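PDB 6LKY: putative isocitrate dehydrogenase, NAD-dependent from Methylococcus capsulatus, which probably oxidises isocitrate with NAD as the coenzyme and a magnesium ion in the site, as a member of the isocitrate and isopropylmalate dehydrogenase family. Local coordinates for residues A124-F129 with E140-V145; E151-Y156 with G183-I188. The protein carries 1 engineered substitution. One frame throughout, in Å; residues are numbered along the deposited sequence.

Contact 1: A124-F129 with E140-V145; sequences AGIEHF and ESIAVV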
# COMPACT_ATOMS: atom_id res chain seq x y z
N ALA A 124 14.45 -7.37 -7.77
CA ALA A 124 15.75 -7.80 -8.26
C ALA A 124 15.87 -9.31 -8.41
O ALA A 124 16.76 -9.78 -9.11
CB ALA A 124 16.84 -7.29 -7.31
N GLY A 125 15.00 -10.09 -7.77
CA GLY A 125 15.11 -11.53 -7.91
C GLY A 125 16.18 -12.16 -7.03
O GLY A 125 16.71 -13.22 -7.37
N ILE A 126 16.50 -11.53 -5.90
CA ILE A 126 17.57 -11.98 -5.03
C ILE A 126 16.94 -12.42 -3.72
O ILE A 126 16.51 -11.57 -2.91
CB ILE A 126 18.63 -10.89 -4.82
CG1 ILE A 126 19.24 -10.51 -6.19
CG2 ILE A 126 19.74 -11.37 -3.87
CD1 ILE A 126 19.98 -9.19 -6.18
N GLU A 127 16.87 -13.73 -3.50
CA GLU A 127 16.26 -14.30 -2.30
C GLU A 127 16.85 -15.66 -2.02
O GLU A 127 17.35 -16.33 -2.93
CB GLU A 127 14.76 -14.54 -2.42
CG GLU A 127 13.92 -13.61 -3.19
CD GLU A 127 12.48 -14.09 -3.14
OE1 GLU A 127 11.82 -13.80 -2.13
OE2 GLU A 127 12.03 -14.80 -4.08
N HIS A 128 16.66 -16.12 -0.79
CA HIS A 128 17.07 -17.47 -0.46
C HIS A 128 16.32 -17.94 0.78
O HIS A 128 15.85 -17.14 1.57
CB HIS A 128 18.58 -17.55 -0.23
CG HIS A 128 19.08 -16.57 0.79
ND1 HIS A 128 19.33 -16.91 2.10
CD2 HIS A 128 19.41 -15.26 0.68
CE1 HIS A 128 19.78 -15.85 2.76
NE2 HIS A 128 19.84 -14.84 1.91
N PHE A 129 16.23 -19.26 0.92
CA PHE A 129 15.84 -19.88 2.18
C PHE A 129 17.09 -20.09 3.04
O PHE A 129 18.20 -20.21 2.53
CB PHE A 129 15.14 -21.23 1.98
CG PHE A 129 13.86 -21.15 1.18
CD1 PHE A 129 12.71 -20.61 1.74
CD2 PHE A 129 13.81 -21.64 -0.13
CE1 PHE A 129 11.52 -20.55 1.01
CE2 PHE A 129 12.62 -21.60 -0.86
CZ PHE A 129 11.47 -21.05 -0.28
N GLU A 140 15.06 -14.99 3.29
CA GLU A 140 15.48 -13.61 3.11
C GLU A 140 15.26 -13.16 1.67
O GLU A 140 15.38 -13.95 0.73
CB GLU A 140 16.96 -13.41 3.48
CG GLU A 140 17.18 -13.62 4.97
CD GLU A 140 18.57 -13.27 5.41
OE1 GLU A 140 18.78 -13.18 6.65
OE2 GLU A 140 19.44 -13.10 4.54
N SER A 141 14.93 -11.88 1.53
CA SER A 141 14.75 -11.23 0.24
C SER A 141 15.49 -9.91 0.28
O SER A 141 15.42 -9.18 1.27
CB SER A 141 13.26 -10.99 -0.07
OG SER A 141 12.55 -12.21 -0.21
N ILE A 142 16.20 -9.60 -0.80
CA ILE A 142 17.09 -8.45 -0.84
C ILE A 142 16.50 -7.43 -1.80
O ILE A 142 16.27 -7.73 -2.97
CB ILE A 142 18.51 -8.87 -1.24
CG1 ILE A 142 19.06 -9.87 -0.21
CG2 ILE A 142 19.43 -7.64 -1.40
CD1 ILE A 142 20.54 -10.18 -0.39
N ALA A 143 16.27 -6.21 -1.32
CA ALA A 143 15.95 -5.10 -2.20
C ALA A 143 17.24 -4.42 -2.65
O ALA A 143 18.14 -4.20 -1.84
CB ALA A 143 15.02 -4.10 -1.50
N VAL A 144 17.34 -4.12 -3.94
CA VAL A 144 18.54 -3.50 -4.50
C VAL A 144 18.18 -2.14 -5.08
O VAL A 144 17.27 -2.03 -5.91
CB VAL A 144 19.19 -4.38 -5.58
CG1 VAL A 144 20.32 -3.62 -6.28
CG2 VAL A 144 19.73 -5.66 -4.95
N VAL A 145 18.89 -1.10 -4.64
CA VAL A 145 18.79 0.23 -5.21
C VAL A 145 20.19 0.65 -5.65
O VAL A 145 21.12 0.63 -4.85
CB VAL A 145 18.23 1.24 -4.19
CG1 VAL A 145 18.37 2.67 -4.71
CG2 VAL A 145 16.78 0.91 -3.86
O HOH W 1 14.94 -9.39 -4.68
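E127 OE1 is gripped from two sides of a subunit boundary: the S141 hydroxyl donates to it, OG to OE1 2.6 Å, and the backbone N of C180 of the second subunit is a further donor. The serine reaches the lone pair of OE1 that faces away from the other oxygen. That oxygen, OE2, forms a salt bridge with R78, so both carboxylate oxygens are engaged. E127 and S141 form a non-hydrogen-bonded antiparallel pair, CA to CA 4.3 Å, with their side chains on the same face of the sheet; chi1 of E127 (-35°) sets its CG beside the backbone N.

The neighbouring pair, H128 and E140, is hydrogen-bonded in both directions: H128 N to E140 O and E140 N to H128 O each measure 2.9 Å. I142 N donates to I126 O, but the return bond of this pair is made through a water, which accepts from I126 N and donates to I142 O (2.7 Å from the water oxygen). The side chains at this end of the contact meet through apolar atoms: I126 CG2 lies 3.8 Å from I142 CD1, while the I126 and V144 side chains cross at about a right angle, CD1 to CG2 3.7 Å. A124 CB reaches the same valine methyl.

The 140-145 strand also pairs antiparallel with a strand of the second subunit, and S141 OG bonds to T181 OG1 there. The carboxylate of E127 thus ties hairpin and dimer together, and the nearby arginine would be expected to stabilise its negative charge.

Contact 2: E151-Y156 with G183-I188; sequences ERIIRY and GLFLEI
E151 meets I188 through the aliphatic part of its side chain. Its CG lies 3.9 Å from I188 CG2, the two side chains crossing at about a right angle, while the carboxylate is carried past the contact. The glutamate therefore contributes a methylene here, while its OE1 forms a salt bridge with K148, one turn earlier on the same helix.

At I153 the touching atom is the branch methyl. CG1 stands anti to the backbone N (chi1 -166°), which leaves CG2 in the crowded position between N and the carbonyl carbon, from where it meets the rim of the F185 ring in the ring plane, CG2 to CE1 3.6 Å. This residue also touches A92 on strand 92-98.

I154 approaches the same ring over a face. Its CD1 sits 4.1 Å from the ring centroid and 27° off the ring normal, a CH-pi contact displaced toward CE1, which is 3.6 Å from CD1. The same methyl also packs on I188 CG2, at 4.0 Å, so it bridges the two side chains that the second helix offers. F185 has CG anti to its backbone N (chi1 -173°), and its ring, though its first bond does not point across, ends nearer the isoleucines and takes one at its edge and one on its face.

The segment axes approach to 10.2 Å, a wide spacing filled by these apolar side chains. Helix 181-193 is the connection of a beta-alpha-beta crossover from strand 168-173 to the adjacent parallel strand 200-205. I154 and F185 both pack on L171 of strand 168-173, so the two helices lie together against the sheet, a layering characteristic of the alpha/beta fold of this dehydrogenase family.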
# COMPACT_ATOMS: atom_id res chain seq x y z
N GLU A 151 18.63 7.59 -10.42
CA GLU A 151 18.80 8.78 -11.23
C GLU A 151 17.89 8.75 -12.45
O GLU A 151 17.19 9.72 -12.76
CB GLU A 151 20.26 8.93 -11.67
CG GLU A 151 21.16 9.52 -10.60
CD GLU A 151 22.62 9.41 -10.98
OE1 GLU A 151 22.88 8.98 -12.12
OE2 GLU A 151 23.50 9.74 -10.15
N ARG A 152 17.90 7.62 -13.17
CA ARG A 152 17.15 7.62 -14.42
C ARG A 152 15.65 7.62 -14.17
O ARG A 152 14.91 8.31 -14.88
CB ARG A 152 17.59 6.44 -15.30
CG ARG A 152 17.32 5.04 -14.76
CD ARG A 152 17.81 3.98 -15.76
NE ARG A 152 17.61 2.62 -15.26
CZ ARG A 152 18.00 1.52 -15.90
NH1 ARG A 152 18.62 1.62 -17.07
NH2 ARG A 152 17.76 0.32 -15.39
N ILE A 153 15.16 6.91 -13.13
CA ILE A 153 13.70 6.94 -12.92
C ILE A 153 13.25 8.32 -12.43
O ILE A 153 12.18 8.81 -12.82
CB ILE A 153 13.22 5.80 -11.99
CG1 ILE A 153 11.69 5.66 -12.07
CG2 ILE A 153 13.60 6.02 -10.52
CD1 ILE A 153 11.19 5.25 -13.46
N ILE A 154 14.05 8.99 -11.59
CA ILE A 154 13.61 10.28 -11.08
C ILE A 154 13.69 11.36 -12.17
O ILE A 154 12.79 12.20 -12.29
CB ILE A 154 14.39 10.66 -9.81
CG1 ILE A 154 14.04 9.70 -8.66
CG2 ILE A 154 14.10 12.14 -9.42
CD1 ILE A 154 15.16 9.52 -7.61
N ARG A 155 14.76 11.34 -12.98
CA ARG A 155 14.79 12.24 -14.13
C ARG A 155 13.63 11.95 -15.08
O ARG A 155 13.03 12.89 -15.62
CB ARG A 155 16.12 12.12 -14.88
CG ARG A 155 17.31 12.66 -14.11
CD ARG A 155 18.41 13.13 -15.04
NE ARG A 155 19.38 13.93 -14.30
CZ ARG A 155 20.51 13.42 -13.81
NH1 ARG A 155 20.81 12.15 -14.02
NH2 ARG A 155 21.35 14.20 -13.14
N TYR A 156 13.29 10.67 -15.30
CA TYR A 156 12.14 10.38 -16.15
C TYR A 156 10.88 11.02 -15.59
O TYR A 156 10.07 11.55 -16.35
CB TYR A 156 11.91 8.88 -16.32
CG TYR A 156 10.79 8.58 -17.30
CD1 TYR A 156 9.46 8.71 -16.93
CD2 TYR A 156 11.06 8.19 -18.60
CE1 TYR A 156 8.44 8.48 -17.83
CE2 TYR A 156 10.05 7.93 -19.51
CZ TYR A 156 8.74 8.09 -19.11
OH TYR A 156 7.71 7.84 -20.00
N GLY A 183 16.54 5.49 1.52
CA GLY A 183 17.28 6.71 1.84
C GLY A 183 18.11 7.22 0.67
O GLY A 183 18.16 8.42 0.41
N LEU A 184 18.81 6.31 -0.03
CA LEU A 184 19.57 6.71 -1.21
C LEU A 184 18.64 7.20 -2.32
O LEU A 184 18.92 8.21 -2.98
CB LEU A 184 20.43 5.54 -1.69
CG LEU A 184 21.32 5.76 -2.92
CD1 LEU A 184 22.38 6.83 -2.65
CD2 LEU A 184 21.98 4.45 -3.35
N PHE A 185 17.52 6.51 -2.52
CA PHE A 185 16.53 6.97 -3.49
C PHE A 185 16.08 8.41 -3.18
O PHE A 185 16.07 9.28 -4.06
CB PHE A 185 15.35 6.00 -3.50
CG PHE A 185 14.34 6.26 -4.57
CD1 PHE A 185 14.64 6.02 -5.89
CD2 PHE A 185 13.08 6.73 -4.25
CE1 PHE A 185 13.70 6.26 -6.88
CE2 PHE A 185 12.13 6.97 -5.23
CZ PHE A 185 12.44 6.73 -6.55
N LEU A 186 15.71 8.67 -1.92
CA LEU A 186 15.27 10.00 -1.52
C LEU A 186 16.37 11.06 -1.71
O LEU A 186 16.11 12.16 -2.22
CB LEU A 186 14.82 9.97 -0.05
CG LEU A 186 14.41 11.30 0.57
CD1 LEU A 186 13.26 11.94 -0.20
CD2 LEU A 186 14.04 11.12 2.03
N GLU A 187 17.59 10.74 -1.29
CA GLU A 187 18.70 11.69 -1.40
C GLU A 187 18.97 12.05 -2.86
O GLU A 187 19.15 13.23 -3.21
CB GLU A 187 19.94 11.09 -0.75
CG GLU A 187 21.21 11.91 -0.93
CD GLU A 187 22.44 11.10 -0.61
OE1 GLU A 187 22.53 10.60 0.54
OE2 GLU A 187 23.31 10.94 -1.50
N ILE A 188 18.99 11.04 -3.73
CA ILE A 188 19.17 11.31 -5.15
C ILE A 188 18.02 12.15 -5.70
O ILE A 188 18.24 13.08 -6.49
CB ILE A 188 19.33 9.98 -5.92
CG1 ILE A 188 20.70 9.38 -5.60
CG2 ILE A 188 19.13 10.21 -7.39
CD1 ILE A 188 20.88 7.93 -6.00

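In the fold
Strand 135-146 runs directly into helix 147-163, so contact 1 leads along the chain into contact 2; their centres are 20 Å apart, and they meet where V145 O comes within 4.2 Å of L184 CD2. Contact 1 belongs to a projecting hairpin that pairs with the second subunit, as in the dimerisation arm of isopropylmalate dehydrogenase, whereas contact 2 is buried in the alpha/beta body. The second subunit also reaches contact 2: its A139 packs on L184. The side chain of E127 lies about 13 Å from a bound NAD, and that of F185 about 12 Å from the side chain of the NAD-binding N176.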